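Local atomic coordinates of oxidoreductase protein (PDB entry 5UI9), a protein that probably catalyses NAD+-dependent oxidation or reduction of a small hydroxylated substrate, as a member of the Gfo/Idh/MocA oxidoreductase family. Residues D72-V77 / I95-F100; V123-R128 / L179-L184; W129-Q134 / I291-L296. All coordinates share one frame; numbering follows the deposited sequence.

Interaction 1. Residues D72-V77 / I95-F100. With NAD (nicotinamide-adenine-dinucleotide), chain C; 8A1 ((2S)-2,3-dihydroxy-2-methylpropanoic acid), chain D.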
loop_
_atom_site.group_PDB
_atom_site.type_symbol
_atom_site.label_atom_id
_atom_site.label_comp_id
_atom_site.label_asym_id
_atom_site.label_seq_id
_atom_site.Cartn_x
_atom_site.Cartn_y
_atom_site.Cartn_z
ATOM N N ASP A 72 11.305 -1.496 -35.356
ATOM C CA ASP A 72 10.552 -1.878 -34.167
ATOM C C ASP A 72 11.173 -3.154 -33.590
ATOM O O ASP A 72 11.024 -4.243 -34.145
ATOM C CB ASP A 72 9.074 -2.089 -34.525
ATOM C CG ASP A 72 8.149 -2.097 -33.298
ATOM O OD1 ASP A 72 8.545 -1.631 -32.203
ATOM O OD2 ASP A 72 7.001 -2.564 -33.445
ATOM N N ILE A 73 11.880 -3.007 -32.474
ATOM C CA ILE A 73 12.588 -4.120 -31.849
ATOM C C ILE A 73 11.684 -4.748 -30.785
ATOM O O ILE A 73 11.469 -4.163 -29.714
ATOM C CB ILE A 73 13.930 -3.643 -31.251
ATOM C CG1 ILE A 73 14.833 -3.077 -32.365
ATOM C CG2 ILE A 73 14.639 -4.780 -30.527
ATOM C CD1 ILE A 73 15.849 -2.061 -31.887
ATOM N N ALA A 74 11.146 -5.928 -31.105
ATOM C CA ALA A 74 10.281 -6.693 -30.199
ATOM C C ALA A 74 10.909 -8.010 -29.731
ATOM O O ALA A 74 10.193 -8.961 -29.375
ATOM C CB ALA A 74 8.946 -6.956 -30.872
ATOM N N THR A 75 12.239 -8.072 -29.712
ATOM C CA THR A 75 12.940 -9.240 -29.185
ATOM C C THR A 75 12.968 -9.176 -27.661
ATOM O O THR A 75 12.604 -8.165 -27.066
ATOM C CB THR A 75 14.401 -9.323 -29.678
ATOM O OG1 THR A 75 15.148 -8.205 -29.188
ATOM C CG2 THR A 75 14.470 -9.357 -31.196
ATOM N N THR A 76 13.428 -10.258 -27.038
ATOM C CA THR A 76 13.721 -10.251 -25.603
ATOM C C THR A 76 14.963 -9.386 -25.338
ATOM O O THR A 76 15.681 -9.014 -26.268
ATOM C CB THR A 76 13.902 -11.678 -25.050
ATOM O OG1 THR A 76 14.893 -12.380 -25.810
ATOM C CG2 THR A 76 12.579 -12.436 -25.118
ATOM N N VAL A 77 15.196 -9.079 -24.064
ATOM C CA VAL A 77 16.200 -8.088 -23.644
ATOM C C VAL A 77 17.654 -8.339 -24.096
ATOM O O VAL A 77 18.405 -7.384 -24.298
ATOM C CB VAL A 77 16.154 -7.892 -22.103
ATOM C CG1 VAL A 77 16.710 -9.114 -21.371
ATOM C CG2 VAL A 77 16.869 -6.610 -21.688
ATOM N N ILE A 95 12.421 1.898 -32.222
ATOM C CA ILE A 95 11.579 1.572 -31.075
ATOM C C ILE A 95 12.161 0.313 -30.434
ATOM O O ILE A 95 12.567 -0.613 -31.142
ATOM C CB ILE A 95 10.116 1.309 -31.492
ATOM C CG1 ILE A 95 9.537 2.514 -32.247
ATOM C CG2 ILE A 95 9.262 0.987 -30.269
ATOM C CD1 ILE A 95 8.258 2.218 -32.998
ATOM N N CYS A 96 12.186 0.279 -29.100
ATOM C CA CYS A 96 12.733 -0.852 -28.356
ATOM C C CYS A 96 11.793 -1.274 -27.230
ATOM O O CYS A 96 11.367 -0.448 -26.428
ATOM C CB CYS A 96 14.083 -0.489 -27.771
ATOM S SG CYS A 96 14.935 -1.922 -27.089
ATOM N N GLN A 97 11.465 -2.557 -27.184
ATOM C CA GLN A 97 10.602 -3.101 -26.129
ATOM C C GLN A 97 11.231 -3.025 -24.741
ATOM O O GLN A 97 12.446 -2.900 -24.599
ATOM C CB GLN A 97 10.198 -4.554 -26.441
ATOM C CG GLN A 97 8.803 -4.700 -27.037
ATOM C CD GLN A 97 7.700 -4.423 -26.032
ATOM O OE1 GLN A 97 7.966 -4.227 -24.838
ATOM N NE2 GLN A 97 6.455 -4.395 -26.509
ATOM N N LYS A 98 10.379 -3.099 -23.720
ATOM C CA LYS A 98 10.840 -3.279 -22.341
ATOM C C LYS A 98 11.172 -4.764 -22.129
ATOM O O LYS A 98 10.740 -5.596 -22.932
ATOM C CB LYS A 98 9.835 -2.775 -21.279
ATOM C CG LYS A 98 8.345 -3.075 -21.462
ATOM C CD LYS A 98 7.949 -4.549 -21.419
ATOM C CE LYS A 98 8.231 -5.198 -20.067
ATOM N NZ LYS A 98 7.566 -6.523 -19.942
ATOM N N PRO A 99 11.986 -5.109 -21.126
ATOM C CA PRO A 99 12.877 -4.184 -20.423
ATOM C C PRO A 99 13.881 -3.549 -21.396
ATOM O O PRO A 99 14.429 -4.251 -22.248
ATOM C CB PRO A 99 13.633 -5.088 -19.437
ATOM C CG PRO A 99 13.007 -6.444 -19.535
ATOM C CD PRO A 99 12.338 -6.512 -20.868
ATOM N N PHE A 100 14.109 -2.245 -21.257
ATOM C CA PHE A 100 14.954 -1.477 -22.190
ATOM C C PHE A 100 16.304 -2.167 -22.410
ATOM O O PHE A 100 16.658 -2.516 -23.541
ATOM C CB PHE A 100 15.117 -0.042 -21.648
ATOM C CG PHE A 100 15.818 0.929 -22.565
ATOM C CD1 PHE A 100 15.964 0.714 -23.939
ATOM C CD2 PHE A 100 16.278 2.129 -22.033
ATOM C CE1 PHE A 100 16.605 1.651 -24.738
ATOM C CE2 PHE A 100 16.908 3.073 -22.829
ATOM C CZ PHE A 100 17.074 2.834 -24.183
HETATM P PA NAD C . 9.324 -14.211 -27.460
HETATM O O1A NAD C . 10.482 -15.080 -27.021
HETATM O O2A NAD C . 7.959 -14.813 -27.656
HETATM O O5B NAD C . 9.736 -13.472 -28.818
HETATM C C5B NAD C . 11.060 -13.029 -29.087
HETATM C C4B NAD C . 11.348 -13.338 -30.548
HETATM O O4B NAD C . 12.531 -12.650 -30.939
HETATM C C3B NAD C . 11.591 -14.819 -30.797
HETATM O O3B NAD C . 10.769 -15.259 -31.887
HETATM C C2B NAD C . 13.076 -14.932 -31.115
HETATM O O2B NAD C . 13.334 -15.938 -32.094
HETATM C C1B NAD C . 13.402 -13.541 -31.634
HETATM N N9A NAD C . 14.782 -13.039 -31.436
HETATM C C8A NAD C . 15.499 -13.013 -30.295
HETATM N N7A NAD C . 16.709 -12.435 -30.516
HETATM C C5A NAD C . 16.766 -12.068 -31.810
HETATM C C6A NAD C . 17.745 -11.408 -32.715
HETATM N N6A NAD C . 18.955 -11.006 -32.271
HETATM N N1A NAD C . 17.384 -11.215 -34.006
HETATM C C2A NAD C . 16.187 -11.606 -34.490
HETATM N N3A NAD C . 15.257 -12.209 -33.724
HETATM C C4A NAD C . 15.483 -12.460 -32.407
HETATM O O3 NAD C . 9.220 -12.972 -26.442
HETATM P PN NAD C . 7.865 -12.131 -26.183
HETATM O O1N NAD C . 7.019 -12.823 -25.144
HETATM O O2N NAD C . 7.245 -11.763 -27.507
HETATM O O5D NAD C . 8.507 -10.845 -25.487
HETATM C C5D NAD C . 9.413 -10.024 -26.212
HETATM C C4D NAD C . 9.587 -8.724 -25.450
HETATM O O4D NAD C . 8.312 -8.082 -25.350
HETATM C C3D NAD C . 10.102 -8.951 -24.036
HETATM O O3D NAD C . 11.185 -8.057 -23.762
HETATM C C2D NAD C . 8.905 -8.673 -23.142
HETATM O O2D NAD C . 9.260 -8.062 -21.901
HETATM C C1D NAD C . 8.061 -7.725 -23.992
HETATM N N1N NAD C . 6.612 -7.732 -23.717
HETATM C C2N NAD C . 6.009 -6.535 -23.610
HETATM C C3N NAD C . 4.652 -6.409 -23.357
HETATM C C7N NAD C . 4.065 -5.028 -23.251
HETATM O O7N NAD C . 4.524 -4.130 -23.953
HETATM N N7N NAD C . 3.058 -4.789 -22.407
HETATM C C4N NAD C . 3.894 -7.572 -23.209
HETATM C C5N NAD C . 4.524 -8.812 -23.327
HETATM C C6N NAD C . 5.893 -8.871 -23.591
HETATM O OXT 8A1 D . 2.670 -6.680 -20.321
HETATM C C 8A1 D . 3.802 -7.099 -19.977
HETATM O O 8A1 D . 4.848 -6.442 -20.171
HETATM C CA 8A1 D . 3.913 -8.437 -19.292
HETATM C CB 8A1 D . 3.904 -8.156 -17.789
HETATM O O1 8A1 D . 3.811 -9.363 -17.025
HETATM O O2 8A1 D . 5.141 -9.080 -19.673
HETATM C C3 8A1 D . 2.758 -9.345 -19.717
#

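Interaction 2. Residues V123-R128 / L179-L184. With NAD (nicotinamide-adenine-dinucleotide), chain C; 8A1 ((2S)-2,3-dihydroxy-2-methylpropanoic acid), chain D.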
loop_
_atom_site.group_PDB
_atom_site.type_symbol
_atom_site.label_atom_id
_atom_site.label_comp_id
_atom_site.label_asym_id
_atom_site.label_seq_id
_atom_site.Cartn_x
_atom_site.Cartn_y
_atom_site.Cartn_z
ATOM N N VAL A 123 11.207 3.825 -26.051
ATOM C CA VAL A 123 10.944 2.543 -25.414
ATOM C C VAL A 123 9.460 2.245 -25.562
ATOM O O VAL A 123 8.612 3.106 -25.294
ATOM C CB VAL A 123 11.376 2.533 -23.933
ATOM C CG1 VAL A 123 11.088 1.173 -23.285
ATOM C CG2 VAL A 123 12.857 2.878 -23.844
ATOM N N HIS A 124 9.136 1.037 -26.017
ATOM C CA HIS A 124 7.743 0.623 -26.083
ATOM C C HIS A 124 7.315 0.313 -24.641
ATOM O O HIS A 124 7.389 -0.823 -24.181
ATOM C CB HIS A 124 7.544 -0.568 -27.029
ATOM C CG HIS A 124 6.106 -0.885 -27.315
ATOM N ND1 HIS A 124 5.594 -0.908 -28.593
ATOM C CD2 HIS A 124 5.077 -1.203 -26.488
ATOM C CE1 HIS A 124 4.314 -1.227 -28.544
ATOM N NE2 HIS A 124 3.972 -1.403 -27.276
ATOM N N GLU A 125 6.911 1.366 -23.937
ATOM C CA GLU A 125 6.421 1.279 -22.574
ATOM C C GLU A 125 4.949 1.710 -22.596
ATOM O O GLU A 125 4.642 2.906 -22.513
ATOM C CB GLU A 125 7.287 2.173 -21.676
ATOM C CG GLU A 125 6.873 2.238 -20.216
ATOM C CD GLU A 125 6.517 0.878 -19.637
ATOM O OE1 GLU A 125 7.421 0.025 -19.501
ATOM O OE2 GLU A 125 5.322 0.669 -19.346
ATOM N N ASN A 126 4.053 0.723 -22.718
ATOM C CA ASN A 126 2.659 0.980 -23.137
ATOM C C ASN A 126 1.619 1.091 -22.009
ATOM O O ASN A 126 0.472 1.460 -22.270
ATOM C CB ASN A 126 2.204 -0.012 -24.249
ATOM C CG ASN A 126 2.283 -1.485 -23.843
ATOM O OD1 ASN A 126 2.133 -1.842 -22.677
ATOM N ND2 ASN A 126 2.506 -2.352 -24.826
ATOM N N PHE A 127 2.013 0.822 -20.765
ATOM C CA PHE A 127 1.057 0.842 -19.635
ATOM C C PHE A 127 0.517 2.241 -19.367
ATOM O O PHE A 127 -0.688 2.405 -19.212
ATOM C CB PHE A 127 1.658 0.224 -18.367
ATOM C CG PHE A 127 1.386 -1.246 -18.229
ATOM C CD1 PHE A 127 1.724 -2.124 -19.246
ATOM C CD2 PHE A 127 0.795 -1.759 -17.072
ATOM C CE1 PHE A 127 1.467 -3.482 -19.126
ATOM C CE2 PHE A 127 0.548 -3.117 -16.941
ATOM C CZ PHE A 127 0.876 -3.980 -17.967
ATOM N N ARG A 128 1.387 3.253 -19.381
ATOM C CA ARG A 128 0.935 4.650 -19.255
ATOM C C ARG A 128 0.001 5.104 -20.394
ATOM O O ARG A 128 -0.730 6.085 -20.238
ATOM C CB ARG A 128 2.121 5.615 -19.138
ATOM C CG ARG A 128 2.947 5.785 -20.418
ATOM C CD ARG A 128 3.748 7.070 -20.396
ATOM N NE ARG A 128 4.863 7.001 -19.457
ATOM C CZ ARG A 128 5.765 7.964 -19.273
ATOM N NH1 ARG A 128 5.707 9.098 -19.964
ATOM N NH2 ARG A 128 6.750 7.784 -18.405
ATOM N N LEU A 179 7.276 -6.580 -14.911
ATOM C CA LEU A 179 5.973 -5.965 -14.669
ATOM C C LEU A 179 6.080 -4.689 -13.844
ATOM O O LEU A 179 5.469 -3.670 -14.199
ATOM C CB LEU A 179 5.061 -7.003 -14.005
ATOM C CG LEU A 179 3.637 -6.644 -13.574
ATOM C CD1 LEU A 179 3.612 -5.934 -12.228
ATOM C CD2 LEU A 179 2.896 -5.849 -14.643
ATOM N N GLY A 180 6.845 -4.742 -12.748
ATOM C CA GLY A 180 7.132 -3.569 -11.915
ATOM C C GLY A 180 7.666 -2.394 -12.710
ATOM O O GLY A 180 7.382 -1.239 -12.394
ATOM N N ILE A 181 8.443 -2.696 -13.747
ATOM C CA ILE A 181 8.917 -1.698 -14.692
ATOM C C ILE A 181 7.764 -0.830 -15.236
ATOM O O ILE A 181 7.914 0.383 -15.346
ATOM C CB ILE A 181 9.738 -2.378 -15.820
ATOM C CG1 ILE A 181 10.598 -1.365 -16.577
ATOM C CG2 ILE A 181 8.852 -3.167 -16.778
ATOM C CD1 ILE A 181 11.757 -2.026 -17.298
ATOM N N HIS A 182 6.617 -1.448 -15.527
ATOM C CA HIS A 182 5.418 -0.720 -15.929
ATOM C C HIS A 182 4.838 0.095 -14.783
ATOM O O HIS A 182 4.513 1.271 -14.954
ATOM C CB HIS A 182 4.298 -1.661 -16.399
ATOM C CG HIS A 182 4.619 -2.460 -17.623
ATOM N ND1 HIS A 182 4.936 -1.881 -18.836
ATOM C CD2 HIS A 182 4.603 -3.796 -17.836
ATOM C CE1 HIS A 182 5.128 -2.831 -19.733
ATOM N NE2 HIS A 182 4.941 -4.002 -19.151
ATOM N N THR A 183 4.660 -0.549 -13.628
ATOM C CA THR A 183 3.991 0.087 -12.491
ATOM C C THR A 183 4.794 1.284 -11.964
ATOM O O THR A 183 4.223 2.306 -11.579
ATOM C CB THR A 183 3.763 -0.915 -11.338
ATOM O OG1 THR A 183 3.479 -2.215 -11.866
ATOM C CG2 THR A 183 2.607 -0.470 -10.468
ATOM N N LEU A 184 6.115 1.126 -11.937
ATOM C CA LEU A 184 7.039 2.211 -11.596
ATOM C C LEU A 184 6.997 3.357 -12.611
ATOM O O LEU A 184 7.110 4.529 -12.236
ATOM C CB LEU A 184 8.473 1.675 -11.484
ATOM C CG LEU A 184 8.732 0.749 -10.292
ATOM C CD1 LEU A 184 10.029 -0.024 -10.487
ATOM C CD2 LEU A 184 8.755 1.537 -8.987
HETATM P PA NAD C . 9.324 -14.211 -27.460
HETATM O O1A NAD C . 10.482 -15.080 -27.021
HETATM O O2A NAD C . 7.959 -14.813 -27.656
HETATM O O5B NAD C . 9.736 -13.472 -28.818
HETATM C C5B NAD C . 11.060 -13.029 -29.087
HETATM C C4B NAD C . 11.348 -13.338 -30.548
HETATM O O4B NAD C . 12.531 -12.650 -30.939
HETATM C C3B NAD C . 11.591 -14.819 -30.797
HETATM O O3B NAD C . 10.769 -15.259 -31.887
HETATM C C2B NAD C . 13.076 -14.932 -31.115
HETATM O O2B NAD C . 13.334 -15.938 -32.094
HETATM C C1B NAD C . 13.402 -13.541 -31.634
HETATM N N9A NAD C . 14.782 -13.039 -31.436
HETATM C C8A NAD C . 15.499 -13.013 -30.295
HETATM N N7A NAD C . 16.709 -12.435 -30.516
HETATM C C5A NAD C . 16.766 -12.068 -31.810
HETATM C C6A NAD C . 17.745 -11.408 -32.715
HETATM N N6A NAD C . 18.955 -11.006 -32.271
HETATM N N1A NAD C . 17.384 -11.215 -34.006
HETATM C C2A NAD C . 16.187 -11.606 -34.490
HETATM N N3A NAD C . 15.257 -12.209 -33.724
HETATM C C4A NAD C . 15.483 -12.460 -32.407
HETATM O O3 NAD C . 9.220 -12.972 -26.442
HETATM P PN NAD C . 7.865 -12.131 -26.183
HETATM O O1N NAD C . 7.019 -12.823 -25.144
HETATM O O2N NAD C . 7.245 -11.763 -27.507
HETATM O O5D NAD C . 8.507 -10.845 -25.487
HETATM C C5D NAD C . 9.413 -10.024 -26.212
HETATM C C4D NAD C . 9.587 -8.724 -25.450
HETATM O O4D NAD C . 8.312 -8.082 -25.350
HETATM C C3D NAD C . 10.102 -8.951 -24.036
HETATM O O3D NAD C . 11.185 -8.057 -23.762
HETATM C C2D NAD C . 8.905 -8.673 -23.142
HETATM O O2D NAD C . 9.260 -8.062 -21.901
HETATM C C1D NAD C . 8.061 -7.725 -23.992
HETATM N N1N NAD C . 6.612 -7.732 -23.717
HETATM C C2N NAD C . 6.009 -6.535 -23.610
HETATM C C3N NAD C . 4.652 -6.409 -23.357
HETATM C C7N NAD C . 4.065 -5.028 -23.251
HETATM O O7N NAD C . 4.524 -4.130 -23.953
HETATM N N7N NAD C . 3.058 -4.789 -22.407
HETATM C C4N NAD C . 3.894 -7.572 -23.209
HETATM C C5N NAD C . 4.524 -8.812 -23.327
HETATM C C6N NAD C . 5.893 -8.871 -23.591
HETATM O OXT 8A1 D . 2.670 -6.680 -20.321
HETATM C C 8A1 D . 3.802 -7.099 -19.977
HETATM O O 8A1 D . 4.848 -6.442 -20.171
HETATM C CA 8A1 D . 3.913 -8.437 -19.292
HETATM C CB 8A1 D . 3.904 -8.156 -17.789
HETATM O O1 8A1 D . 3.811 -9.363 -17.025
HETATM O O2 8A1 D . 5.141 -9.080 -19.673
HETATM C C3 8A1 D . 2.758 -9.345 -19.717
#

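Interaction 3. Residues W129-Q134 / I291-L296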
loop_
_atom_site.group_PDB
_atom_site.type_symbol
_atom_site.label_atom_id
_atom_site.label_comp_id
_atom_site.label_asym_id
_atom_site.label_seq_id
_atom_site.Cartn_x
_atom_site.Cartn_y
_atom_site.Cartn_z
ATOM N N TRP A 129 0.045 4.404 -21.528
ATOM C CA TRP A 129 -0.849 4.664 -22.667
ATOM C C TRP A 129 -2.206 3.945 -22.614
ATOM O O TRP A 129 -3.019 4.114 -23.520
ATOM C CB TRP A 129 -0.119 4.357 -23.991
ATOM C CG TRP A 129 0.907 5.376 -24.316
ATOM C CD1 TRP A 129 2.256 5.292 -24.109
ATOM C CD2 TRP A 129 0.663 6.669 -24.880
ATOM N NE1 TRP A 129 2.865 6.451 -24.523
ATOM C CE2 TRP A 129 1.912 7.315 -24.998
ATOM C CE3 TRP A 129 -0.495 7.346 -25.292
ATOM C CZ2 TRP A 129 2.042 8.607 -25.522
ATOM C CZ3 TRP A 129 -0.370 8.634 -25.817
ATOM C CH2 TRP A 129 0.892 9.250 -25.926
ATOM N N GLN A 130 -2.462 3.168 -21.557
ATOM C CA GLN A 130 -3.775 2.567 -21.327
ATOM C C GLN A 130 -4.791 3.669 -21.007
ATOM O O GLN A 130 -4.481 4.618 -20.281
ATOM C CB GLN A 130 -3.735 1.574 -20.152
ATOM C CG GLN A 130 -2.911 0.312 -20.387
ATOM C CD GLN A 130 -2.668 -0.505 -19.115
ATOM O OE1 GLN A 130 -1.881 -1.467 -19.120
ATOM N NE2 GLN A 130 -3.331 -0.125 -18.022
ATOM N N THR A 131 -5.999 3.538 -21.546
ATOM C CA THR A 131 -7.073 4.515 -21.313
ATOM C C THR A 131 -7.304 4.880 -19.827
ATOM O O THR A 131 -7.353 6.061 -19.497
ATOM C CB THR A 131 -8.381 4.050 -21.987
ATOM O OG1 THR A 131 -8.144 3.879 -23.390
ATOM C CG2 THR A 131 -9.524 5.057 -21.781
ATOM N N PRO A 132 -7.429 3.884 -18.929
ATOM C CA PRO A 132 -7.639 4.252 -17.517
ATOM C C PRO A 132 -6.490 5.041 -16.881
ATOM O O PRO A 132 -6.741 5.908 -16.038
ATOM C CB PRO A 132 -7.820 2.895 -16.811
ATOM C CG PRO A 132 -7.265 1.888 -17.758
ATOM C CD PRO A 132 -7.551 2.432 -19.124
ATOM N N ILE A 133 -5.255 4.768 -17.298
ATOM C CA ILE A 133 -4.093 5.490 -16.762
ATOM C C ILE A 133 -4.044 6.923 -17.305
ATOM O O ILE A 133 -3.693 7.860 -16.589
ATOM C CB ILE A 133 -2.750 4.783 -17.088
ATOM C CG1 ILE A 133 -2.781 3.286 -16.720
ATOM C CG2 ILE A 133 -1.586 5.498 -16.407
ATOM C CD1 ILE A 133 -3.260 2.975 -15.329
ATOM N N GLN A 134 -4.378 7.073 -18.581
ATOM C CA GLN A 134 -4.518 8.386 -19.217
ATOM C C GLN A 134 -5.588 9.217 -18.530
ATOM O O GLN A 134 -5.408 10.416 -18.335
ATOM C CB GLN A 134 -4.859 8.231 -20.705
ATOM C CG GLN A 134 -3.713 7.664 -21.537
ATOM C CD GLN A 134 -2.654 8.701 -21.857
ATOM O OE1 GLN A 134 -2.957 9.749 -22.426
ATOM N NE2 GLN A 134 -1.406 8.412 -21.500
ATOM N N ILE A 291 -4.122 -3.823 -22.874
ATOM C CA ILE A 291 -2.734 -3.700 -23.338
ATOM C C ILE A 291 -2.712 -3.524 -24.854
ATOM O O ILE A 291 -1.981 -2.675 -25.388
ATOM C CB ILE A 291 -1.877 -4.923 -22.905
ATOM C CG1 ILE A 291 -1.705 -4.937 -21.375
ATOM C CG2 ILE A 291 -0.509 -4.923 -23.595
ATOM C CD1 ILE A 291 -1.048 -6.192 -20.830
ATOM N N GLN A 292 -3.523 -4.321 -25.541
ATOM C CA GLN A 292 -3.591 -4.280 -26.994
ATOM C C GLN A 292 -4.002 -2.917 -27.554
ATOM O O GLN A 292 -3.411 -2.453 -28.531
ATOM C CB GLN A 292 -4.497 -5.403 -27.502
ATOM C CG GLN A 292 -3.835 -6.769 -27.367
ATOM C CD GLN A 292 -4.794 -7.925 -27.579
ATOM O OE1 GLN A 292 -5.925 -7.910 -27.086
ATOM N NE2 GLN A 292 -4.340 -8.945 -28.289
ATOM N N GLU A 293 -4.986 -2.267 -26.927
ATOM C CA GLU A 293 -5.342 -0.890 -27.285
ATOM C C GLU A 293 -4.152 0.051 -27.108
ATOM O O GLU A 293 -3.909 0.905 -27.965
ATOM C CB GLU A 293 -6.514 -0.357 -26.453
ATOM C CG GLU A 293 -6.987 1.028 -26.910
ATOM C CD GLU A 293 -8.117 1.608 -26.075
ATOM O OE1 GLU A 293 -8.320 1.180 -24.925
ATOM O OE2 GLU A 293 -8.822 2.505 -26.576
ATOM N N SER A 294 -3.429 -0.094 -25.996
ATOM C CA SER A 294 -2.305 0.794 -25.703
ATOM C C SER A 294 -1.132 0.636 -26.684
ATOM O O SER A 294 -0.359 1.567 -26.874
ATOM C CB SER A 294 -1.827 0.608 -24.259
ATOM O OG SER A 294 -1.093 -0.587 -24.087
ATOM N N VAL A 295 -1.019 -0.543 -27.296
ATOM C CA VAL A 295 -0.023 -0.808 -28.337
ATOM C C VAL A 295 -0.310 0.081 -29.548
ATOM O O VAL A 295 0.601 0.685 -30.089
ATOM C CB VAL A 295 -0.004 -2.306 -28.766
ATOM C CG1 VAL A 295 0.923 -2.530 -29.952
ATOM C CG2 VAL A 295 0.391 -3.216 -27.606
ATOM N N LEU A 296 -1.570 0.157 -29.962
ATOM C CA LEU A 296 -1.967 1.073 -31.037
ATOM C C LEU A 296 -1.685 2.539 -30.671
ATOM O O LEU A 296 -1.117 3.279 -31.483
ATOM C CB LEU A 296 -3.441 0.883 -31.422
ATOM C CG LEU A 296 -4.004 1.817 -32.503
ATOM C CD1 LEU A 296 -3.180 1.739 -33.781
ATOM C CD2 LEU A 296 -5.467 1.518 -32.784
HETATM O O HOH W 1 -6.331 1.073 -23.161
#

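Interaction 1. Residues D72-V77 / I95-F100
Ile-73 N donates to Ile-95 O over 2.8 Å, the shortest polar bond between 72-77 and 95-100. A second backbone bond, from Gln-97 N to Ile-73 O at 3.0 Å, continues the parallel ladder past the pairing of Ile-73 with Cys-96. Beside it, the carboxylate of Asp-72 lies against the aliphatic branch of Ile-95, OD1 being 3.3 Å from CG2, while OD2 is held by Gln-20 and Trp-24. Past the strand ends, Val-77 CG2 rests 3.4 Å from Pro-99 O. The peptide before Pro-99 is cis, and Gln-97, Lys-98 and Pro-99 probably match the family's Glu-Lys-Pro motif, with Gln replacing Glu. The Gln-97 chain folds at chi2 (-71°), and its NE2 reaches NAD O7N at 3.2 Å with a fairly straight bond (158°); Gln-20 OE1 is a second partner for NE2. Lys-98 O accepts from both hydroxyls of the nicotinamide ribose, O3D (2.6 Å) and O2D; Lys-98 NZ donates to 8A1 O at 2.7 Å and to NAD O2D, and is salt-bridged to Asp-178. The paired strands 70-73 and 94-97 lie between strands 6-11 and 121-124 of the Rossmann sheet; their connecting helix 80-89 packs on Ile-73 and Cys-96, completing a beta-alpha-beta unit.

Interaction 2. Residues V123-R128 / L179-L184
His-182 leaves the helix 175-191 with its CB over the face of the Phe-127 ring, a CH-pi contact in which CB stands 3.7 Å from the ring centroid. Its first torsion (chi1 -63°) places CG beside the backbone N and lets the imidazole run on across the same phenyl face. CG comes within 3.3 Å of Phe-127 CD1, and that carbon in turn lies over the centre of the imidazole. The two rings form an offset stack, centroids 3.8 Å apart and planes inclined by only 11°. At one edge ND1 donates to Glu-125 OE2 over 2.6 Å, an almost straight bond (173°) that lies in the imidazole plane and uses the syn lone pair of OE2. The carboxylate itself is steeply turned against the ring. This His-carboxylate pair joins the loop after strand 121-124, the last strand of the Rossmann sheet, to a helix of the C-terminal domain, and 8A1 and the nicotinamide end of NAD lie beside this junction. CD2 lies by Phe-127 CE1, and the imidazole CE1 by Phe-127 CD1 and Glu-125 OE2. NE2 ends the side chain and donates to 8A1 O at 2.6 Å, again in the ring plane, so that bonds at both nitrogens and the stacked phenyl fix the rotation of the ring. Phe-127 turns its edge to both ligands, CE1 lying 3.6 Å from 8A1 OXT. Next to it Asn-126 OD1 accepts from NAD N7N at 3.1 Å, while Asn-126 ND2 donates to His-124 NE2 at 3.0 Å, which steadies the amide that reads the nicotinamide carboxamide.

Interaction 3. Residues W129-Q134 / I291-L296
Trp-129 meets Ser-294 through its CB, which lies 4.1 Å from Ser-294 CB, whereas the indole leads away along helix 289-308 to Ala-297, Ile-298 and the ring of His-301. The closest CA atoms of the two segments are those of Gln-130 and Ser-294, 4.9 Å apart. The approach is consistent with the small serine side chain, whose CB is what faces Gln-130 N, 3.8 Å away. The Ser-294 hydroxyl sits between its backbone N and carbonyl carbon (chi1 75°) and is thereby turned back onto its own helix, where OG donates to Ile-291 O at 2.6 Å. That carbonyl also accepts from Val-295 N, so two donors share it. The extended side chain of Gln-130 runs alongside Ile-291, both pointing the same way. Gln-130 is the N-cap residue of helix 131-141, its O accepting from Gln-134 N at 3.0 Å. Thr-131 then carries the polar half of the contact: OG1 donates to Glu-293 OE1 over 3.1 Å, reaching the carboxylate from 55° above its plane. A water accepts from Thr-131 N at 3.0 Å and donates to the same OE1 at 2.7 Å, so backbone and hydroxyl both lead to one oxygen at the start of the helix. Glu-293 OE2 has its own partner in Gln-279. Further along, helix 131-141 packs through Ile-133 on Ile-186 and Phe-189 of helix 175-191. Helix 289-308 leans on helix 17-26 through Val-295 and brings the Ile-291 side chain against NAD and 8A1.

Interactions 1 and 2 have centres 12 Å apart and share the Rossmann sheet, in which strands 94-97 and 121-124 are neighbours; Cys-96 O and His-124 N are 2.7 Å apart, a probable hydrogen bond. Both contacts border NAD and 8A1. Segment 129-134 of interaction 3 follows directly on segment 123-128 of interaction 2; the two contacts have centres 11 Å apart, and their segments alternate in sequence. Interaction 1 is complete before either begins, and its centre is 18 Å from that of interaction 3. The series thus runs from the dinucleotide-binding sheet, across the ligand cleft to helix 175-191, and on to helix 289-308, joining both domains around one site.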